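Local coordinates for large exoprotein involved in heme utilization or adhesion (Yersinia kristensenii ATCC 33638, PDB 5E3E) that probably acts as the toxic ribonuclease domain of a contact-dependent growth inhibition protein, with an RNase A-like fold, and is captured here with its immunity protein CdiI, at residues B[28-32]-B[109-113]; B[43-48]-B[65-69]; B[71-76]-B[87-91]. All coordinates share one frame; numbering follows the deposited sequence.

Interaction 1 (B[28-32]-B[109-113]); sequences ASSFT and TGYPT
Ser29 and Phe31 of strand 28-31 meet Pro112 of strand 109-113 where the two strands run at 101° to each other and approach to 5.2 Å between their axes, so side chains rather than a ladder of backbone bonds join them. Both belong to one sheet without pairing with each other: strand 27-31 pairs with 75-79, and strand 105-113 with 86-97. Pro112 CD sits over one face of the Phe31 ring, 3.8 Å from its centroid and only 3° off the normal, a CH-pi contact. Proline suits this place because its CD hydrogens, next to nitrogen, are slightly polarised. At the ring's far end Phe31 CE2 reaches Tyr111 CA at 3.5 Å. Held between its backbone N and carbonyl carbon (chi1 65°), Ser29 OG turns to the other strand and donates to Pro112 O at 2.7 Å. The Tyr111 ring leads away from this point; it meets the His8 ring at a slant, and its OH is hydrogen-bonded to Gln20 N of the CdiI immunity protein, so the contact borders that interface. One short hydroxyl bond thus satisfies a buried carbonyl beside an apolar ring pair, although buried Gly110 O has no partner in the model.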
# COMPACT_ATOMS: atom_id res chain seq x y z
N ALA B 28 -0.97 6.30 9.44
CA ALA B 28 -2.06 6.92 8.73
C ALA B 28 -1.63 8.30 8.31
O ALA B 28 -1.02 9.04 9.09
CB ALA B 28 -3.27 6.99 9.63
N SER B 29 -2.00 8.70 7.12
CA SER B 29 -1.57 9.99 6.61
C SER B 29 -2.67 10.71 5.83
O SER B 29 -3.68 10.10 5.41
CB SER B 29 -0.34 9.77 5.73
OG SER B 29 -0.69 8.99 4.58
N SER B 30 -2.43 11.99 5.59
CA SER B 30 -3.41 12.87 4.95
C SER B 30 -2.69 14.03 4.26
O SER B 30 -1.78 14.62 4.85
CB SER B 30 -4.37 13.44 5.99
OG SER B 30 -5.27 14.35 5.40
N PHE B 31 -3.13 14.35 3.04
CA PHE B 31 -2.70 15.56 2.34
C PHE B 31 -3.23 16.77 3.11
O PHE B 31 -4.28 16.72 3.75
CB PHE B 31 -3.24 15.62 0.92
CG PHE B 31 -2.70 14.56 0.02
CD1 PHE B 31 -1.37 14.62 -0.42
CD2 PHE B 31 -3.48 13.48 -0.34
CE1 PHE B 31 -0.88 13.66 -1.25
CE2 PHE B 31 -2.99 12.53 -1.18
CZ PHE B 31 -1.67 12.60 -1.62
N THR B 32 -2.49 17.86 3.05
CA THR B 32 -2.85 19.09 3.77
C THR B 32 -4.25 19.57 3.40
O THR B 32 -5.01 20.00 4.25
CB THR B 32 -1.87 20.18 3.41
OG1 THR B 32 -0.56 19.71 3.76
CG2 THR B 32 -2.15 21.47 4.19
N THR B 109 -7.09 5.24 -4.59
CA THR B 109 -6.78 6.07 -3.40
C THR B 109 -5.41 6.68 -3.56
O THR B 109 -4.72 6.46 -4.56
CB THR B 109 -6.87 5.23 -2.10
OG1 THR B 109 -6.86 6.08 -0.94
CG2 THR B 109 -5.80 4.21 -2.03
N GLY B 110 -5.04 7.48 -2.58
CA GLY B 110 -3.69 8.04 -2.55
C GLY B 110 -3.48 8.78 -1.25
O GLY B 110 -4.42 9.20 -0.61
N TYR B 111 -2.21 8.94 -0.86
CA TYR B 111 -1.88 9.57 0.40
C TYR B 111 -0.39 9.82 0.53
O TYR B 111 0.42 9.22 -0.19
CB TYR B 111 -2.32 8.72 1.59
CG TYR B 111 -2.13 7.20 1.44
CD1 TYR B 111 -0.86 6.61 1.53
CD2 TYR B 111 -3.23 6.39 1.23
CE1 TYR B 111 -0.72 5.22 1.40
CE2 TYR B 111 -3.11 5.02 1.12
CZ TYR B 111 -1.86 4.45 1.21
OH TYR B 111 -1.82 3.10 1.11
N PRO B 112 -0.01 10.68 1.48
CA PRO B 112 1.43 10.92 1.67
C PRO B 112 2.13 9.68 2.22
O PRO B 112 1.49 8.88 2.92
CB PRO B 112 1.48 12.04 2.69
CG PRO B 112 0.14 12.72 2.61
CD PRO B 112 -0.84 11.65 2.21
N THR B 113 3.42 9.56 1.91
CA THR B 113 4.23 8.46 2.41
C THR B 113 5.51 9.02 2.98
O THR B 113 6.09 9.90 2.39
CB THR B 113 4.55 7.42 1.31
OG1 THR B 113 5.11 8.06 0.15
CG2 THR B 113 3.30 6.68 0.87

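Interaction 2 (B[43-48]-B[65-69]); sequences KAIDSN and EIDYQ
Lys43 and Tyr68 are brought together by their torsions: the lysine chain leaves the helix with CG anti to its carbonyl carbon and bends at chi3, while Tyr68 swings its ring anti to the backbone N (chi1 168°), which brings the ring's end close to helix 43-47. Lys43 NZ then donates to Tyr68 OH at 2.9 Å. The aliphatic part of the lysine follows the same ring, with Lys43 CE 3.6 Å from Tyr68 CE1. A long, flexible residue fits this exposed position, since its methylenes can pack on the ring while the ammonium group finds the phenol oxygen.

Further in, small and branched side chains take over. Ala44, with nothing beyond CB, lets the helix come close to the strand: its CB lies 3.9 Å from Ile66 CD1 and 4.0 Å from Tyr68 CB. The same Ile66 methyl also meets Ile45 CG1, so one methyl touches two consecutive helical residues.

Asn48, between helices 34-47 and 49-58, ties both backbones together through one amide nitrogen. ND2 gives a nearly straight bond to Ala44 O (2.7 Å, 171° at the hydrogen) and a longer, more bent one to Asp67 O (3.2 Å). Both acceptors lie in the amide plane, and these two bonds should fix the rotation of the group. Its OD1 accepts from a water that in turn accepts from Asp67 N, so the amide reaches both the O and, through water, the N of Asp67.

Helix 34-47 thus lies across strand 63-68, at 110° between the local segments. Ile93 of the adjoining strand 86-97 packs against both Ala44 and Ile66, while Asp67, whose CB points away from the helix, forms a salt bridge through OD1 with Arg92 NE.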
# COMPACT_ATOMS: atom_id res chain seq x y z
N LYS B 43 0.77 15.67 -10.71
CA LYS B 43 2.22 15.53 -10.94
C LYS B 43 2.67 14.05 -10.97
O LYS B 43 3.51 13.65 -11.78
CB LYS B 43 3.02 16.30 -9.89
CG LYS B 43 2.89 17.81 -10.03
CD LYS B 43 3.75 18.54 -9.01
CE LYS B 43 3.15 18.46 -7.62
NZ LYS B 43 3.76 19.44 -6.69
N ALA B 44 2.11 13.24 -10.08
CA ALA B 44 2.45 11.83 -10.02
C ALA B 44 2.00 11.12 -11.29
O ALA B 44 2.72 10.29 -11.83
CB ALA B 44 1.82 11.17 -8.80
N ILE B 45 0.81 11.42 -11.78
CA ILE B 45 0.35 10.80 -13.03
C ILE B 45 1.25 11.22 -14.21
O ILE B 45 1.69 10.39 -15.02
CB ILE B 45 -1.12 11.13 -13.32
CG1 ILE B 45 -2.04 10.35 -12.36
CG2 ILE B 45 -1.46 10.81 -14.78
CD1 ILE B 45 -3.41 10.97 -12.22
N ASP B 46 1.52 12.52 -14.30
CA ASP B 46 2.31 13.05 -15.40
C ASP B 46 3.74 12.53 -15.39
O ASP B 46 4.29 12.19 -16.44
CB ASP B 46 2.31 14.58 -15.39
CG ASP B 46 0.96 15.17 -15.78
OD1 ASP B 46 0.13 14.46 -16.41
OD2 ASP B 46 0.71 16.34 -15.47
N SER B 47 4.35 12.44 -14.22
CA SER B 47 5.71 11.90 -14.15
C SER B 47 5.80 10.37 -14.29
O SER B 47 6.90 9.83 -14.39
CB SER B 47 6.43 12.41 -12.91
OG SER B 47 6.03 11.72 -11.76
N ASN B 48 4.66 9.67 -14.30
CA ASN B 48 4.63 8.20 -14.45
C ASN B 48 3.87 7.74 -15.68
O ASN B 48 3.41 6.60 -15.74
CB ASN B 48 4.01 7.55 -13.22
CG ASN B 48 4.93 7.58 -12.02
OD1 ASN B 48 5.82 6.73 -11.88
ND2 ASN B 48 4.72 8.55 -11.15
N GLU B 65 0.71 1.01 -8.70
CA GLU B 65 1.28 1.98 -7.76
C GLU B 65 2.07 3.03 -8.52
O GLU B 65 2.93 2.68 -9.34
CB GLU B 65 2.26 1.23 -6.83
CG GLU B 65 3.10 2.11 -5.92
CD GLU B 65 4.16 1.33 -5.15
OE1 GLU B 65 4.09 0.06 -5.09
OE2 GLU B 65 5.05 2.02 -4.55
N ILE B 66 1.81 4.31 -8.25
CA ILE B 66 2.63 5.34 -8.80
C ILE B 66 3.05 6.24 -7.66
O ILE B 66 2.23 6.65 -6.85
CB ILE B 66 1.96 6.15 -9.92
CG1 ILE B 66 0.71 6.83 -9.45
CG2 ILE B 66 1.62 5.22 -11.10
CD1 ILE B 66 0.23 7.96 -10.34
N ASP B 67 4.34 6.50 -7.59
CA ASP B 67 4.91 7.23 -6.48
C ASP B 67 5.31 8.62 -6.91
O ASP B 67 5.51 8.90 -8.11
CB ASP B 67 6.07 6.43 -5.87
CG ASP B 67 5.59 5.11 -5.25
OD1 ASP B 67 4.71 5.16 -4.36
OD2 ASP B 67 6.05 4.03 -5.66
N TYR B 68 5.33 9.52 -5.93
CA TYR B 68 5.62 10.92 -6.10
C TYR B 68 6.70 11.22 -5.07
O TYR B 68 6.57 10.82 -3.91
CB TYR B 68 4.37 11.72 -5.78
CG TYR B 68 4.58 13.22 -5.63
CD1 TYR B 68 4.65 14.03 -6.75
CD2 TYR B 68 4.71 13.80 -4.38
CE1 TYR B 68 4.83 15.38 -6.63
CE2 TYR B 68 4.86 15.18 -4.24
CZ TYR B 68 4.93 15.96 -5.38
OH TYR B 68 5.10 17.33 -5.29
N GLN B 69 7.77 11.89 -5.50
CA GLN B 69 8.83 12.29 -4.61
C GLN B 69 8.98 13.82 -4.68
O GLN B 69 8.86 14.43 -5.75
CB GLN B 69 10.14 11.59 -4.99
CG GLN B 69 10.07 10.06 -4.95
CD GLN B 69 9.54 9.43 -6.23
OE1 GLN B 69 9.80 9.93 -7.35
NE2 GLN B 69 8.82 8.31 -6.09
O HOH W 1 6.27 5.45 -9.35

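Interaction 3 (B[71-76]-B[87-91]); sequences NVPIGI and SVTNA. With NA (sodium ion), chain G.
Ile74 and Val88 form the close-packed part of this contact, where the chain enters the hairpin of strands 75-79 and 86-97. Ile74 N donates to Val88 O at 2.9 Å, and Val88 N returns a bond to Gly75 O at 3.0 Å. Val88 CG2 sits 3.5 Å from Gly75 O, and the backbone of Gly75 is almost fully extended, a conformation that glycine accepts readily. Ile74, with both chi1 and chi2 near 53°, brings CD1 to 3.4 Å from Val88 O. Phe31, Val40 and Pro112 pack around this isoleucine, an apolar residue fitted to the buried side.

Toward solvent, the contact opens out. A water bridges Gly75 O and Ser87 OG, while Pro73 and Val72 lie exposed. Thr89 CG2 rests on Val72, 3.6 Å from Val72 C, while Thr89 OG1 binds the sodium ion at 2.4 Å. Asn90 OD1 is a second ligand, 2.6 Å from the sodium ion, and Ser70 O and three waters complete the site; one of these waters donates to Asn71 OD1. Neutral hydroxyl, carbonyl and water oxygens are well matched to a hard monovalent cation, so the ion joins Ser70 to Thr89 and Asn90 without any carboxylate ligand.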
# COMPACT_ATOMS: atom_id res chain seq x y z
N ASN B 71 10.64 17.49 -2.11
CA ASN B 71 11.29 17.99 -0.92
C ASN B 71 10.45 19.11 -0.27
O ASN B 71 11.01 19.97 0.40
CB ASN B 71 12.71 18.52 -1.23
CG ASN B 71 13.64 17.45 -1.84
OD1 ASN B 71 13.82 16.38 -1.27
ND2 ASN B 71 14.26 17.77 -2.98
N VAL B 72 9.12 19.10 -0.47
CA VAL B 72 8.23 20.11 0.11
C VAL B 72 7.04 19.37 0.75
O VAL B 72 6.47 18.47 0.12
CB VAL B 72 7.73 21.13 -0.95
CG1 VAL B 72 6.66 22.04 -0.40
CG2 VAL B 72 8.90 21.98 -1.46
N PRO B 73 6.70 19.71 2.01
CA PRO B 73 5.62 18.98 2.69
C PRO B 73 4.30 19.11 1.99
O PRO B 73 3.87 20.21 1.62
CB PRO B 73 5.54 19.65 4.07
CG PRO B 73 6.73 20.50 4.20
CD PRO B 73 7.23 20.81 2.82
N ILE B 74 3.64 17.96 1.83
CA ILE B 74 2.32 17.89 1.22
C ILE B 74 1.27 17.32 2.16
O ILE B 74 0.11 17.15 1.77
CB ILE B 74 2.37 17.15 -0.15
CG1 ILE B 74 3.04 15.75 -0.09
CG2 ILE B 74 3.16 17.97 -1.15
CD1 ILE B 74 2.51 14.82 0.93
N GLY B 75 1.63 17.05 3.41
CA GLY B 75 0.73 16.46 4.36
C GLY B 75 1.44 15.97 5.60
O GLY B 75 2.62 16.36 5.86
N ILE B 76 0.70 15.14 6.34
CA ILE B 76 1.09 14.69 7.66
C ILE B 76 0.89 13.18 7.78
O ILE B 76 0.07 12.59 7.07
CB ILE B 76 0.35 15.40 8.81
CG1 ILE B 76 -1.17 15.23 8.68
CG2 ILE B 76 0.76 16.88 8.84
CD1 ILE B 76 -1.99 15.71 9.86
N SER B 87 5.68 15.76 9.22
CA SER B 87 5.39 16.33 7.91
C SER B 87 6.04 15.42 6.89
O SER B 87 7.11 14.84 7.13
CB SER B 87 5.89 17.78 7.76
OG SER B 87 5.23 18.58 8.73
N VAL B 88 5.39 15.22 5.76
CA VAL B 88 5.88 14.26 4.79
C VAL B 88 5.84 14.90 3.40
O VAL B 88 4.98 15.75 3.12
CB VAL B 88 5.14 12.93 4.90
CG1 VAL B 88 5.55 12.22 6.20
CG2 VAL B 88 3.68 13.17 4.92
N THR B 89 6.81 14.51 2.57
CA THR B 89 7.02 15.15 1.27
C THR B 89 6.74 14.23 0.06
O THR B 89 6.63 14.70 -1.06
CB THR B 89 8.47 15.63 1.18
OG1 THR B 89 9.37 14.51 1.34
CG2 THR B 89 8.77 16.65 2.31
N ASN B 90 6.64 12.93 0.30
CA ASN B 90 6.39 11.97 -0.78
C ASN B 90 4.94 11.48 -0.76
O ASN B 90 4.25 11.68 0.21
CB ASN B 90 7.29 10.78 -0.60
CG ASN B 90 8.74 11.12 -0.80
OD1 ASN B 90 9.10 12.20 -1.27
ND2 ASN B 90 9.61 10.16 -0.46
N ALA B 91 4.52 10.81 -1.81
CA ALA B 91 3.15 10.28 -1.86
C ALA B 91 3.01 9.04 -2.70
O ALA B 91 3.87 8.74 -3.51
CB ALA B 91 2.20 11.34 -2.37
NA NA G . 10.96 13.43 -0.02
O HOH W 2 12.49 14.86 1.01
O HOH W 3 2.95 19.03 6.61
O HOH W 4 10.89 11.88 1.80
O HOH W 5 12.53 12.20 -1.11

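Overall arrangement
Strand 86-97 ties the three contacts into one antiparallel sheet, pairing with strands 63-68, 75-79 and 105-113. Interactions 1 and 3 are neighbours, their centres 9 Å apart, and touch where strand 27-31 pairs with 75-79 and 105-113 with 86-97. Interaction 2 is more remote, its centre 14 Å from each of the others; it meets interaction 3 between strands 63-68 and 86-97 but does not touch interaction 1. Along the chain, interaction 2 closes before interaction 3 opens, and both are nested within the loop closed by interaction 1. Interaction 1 thus joins strands 77 residues apart in this RNase A-like domain, whose immunity protein CdiI reaches interactions 1 and 2 but not 3.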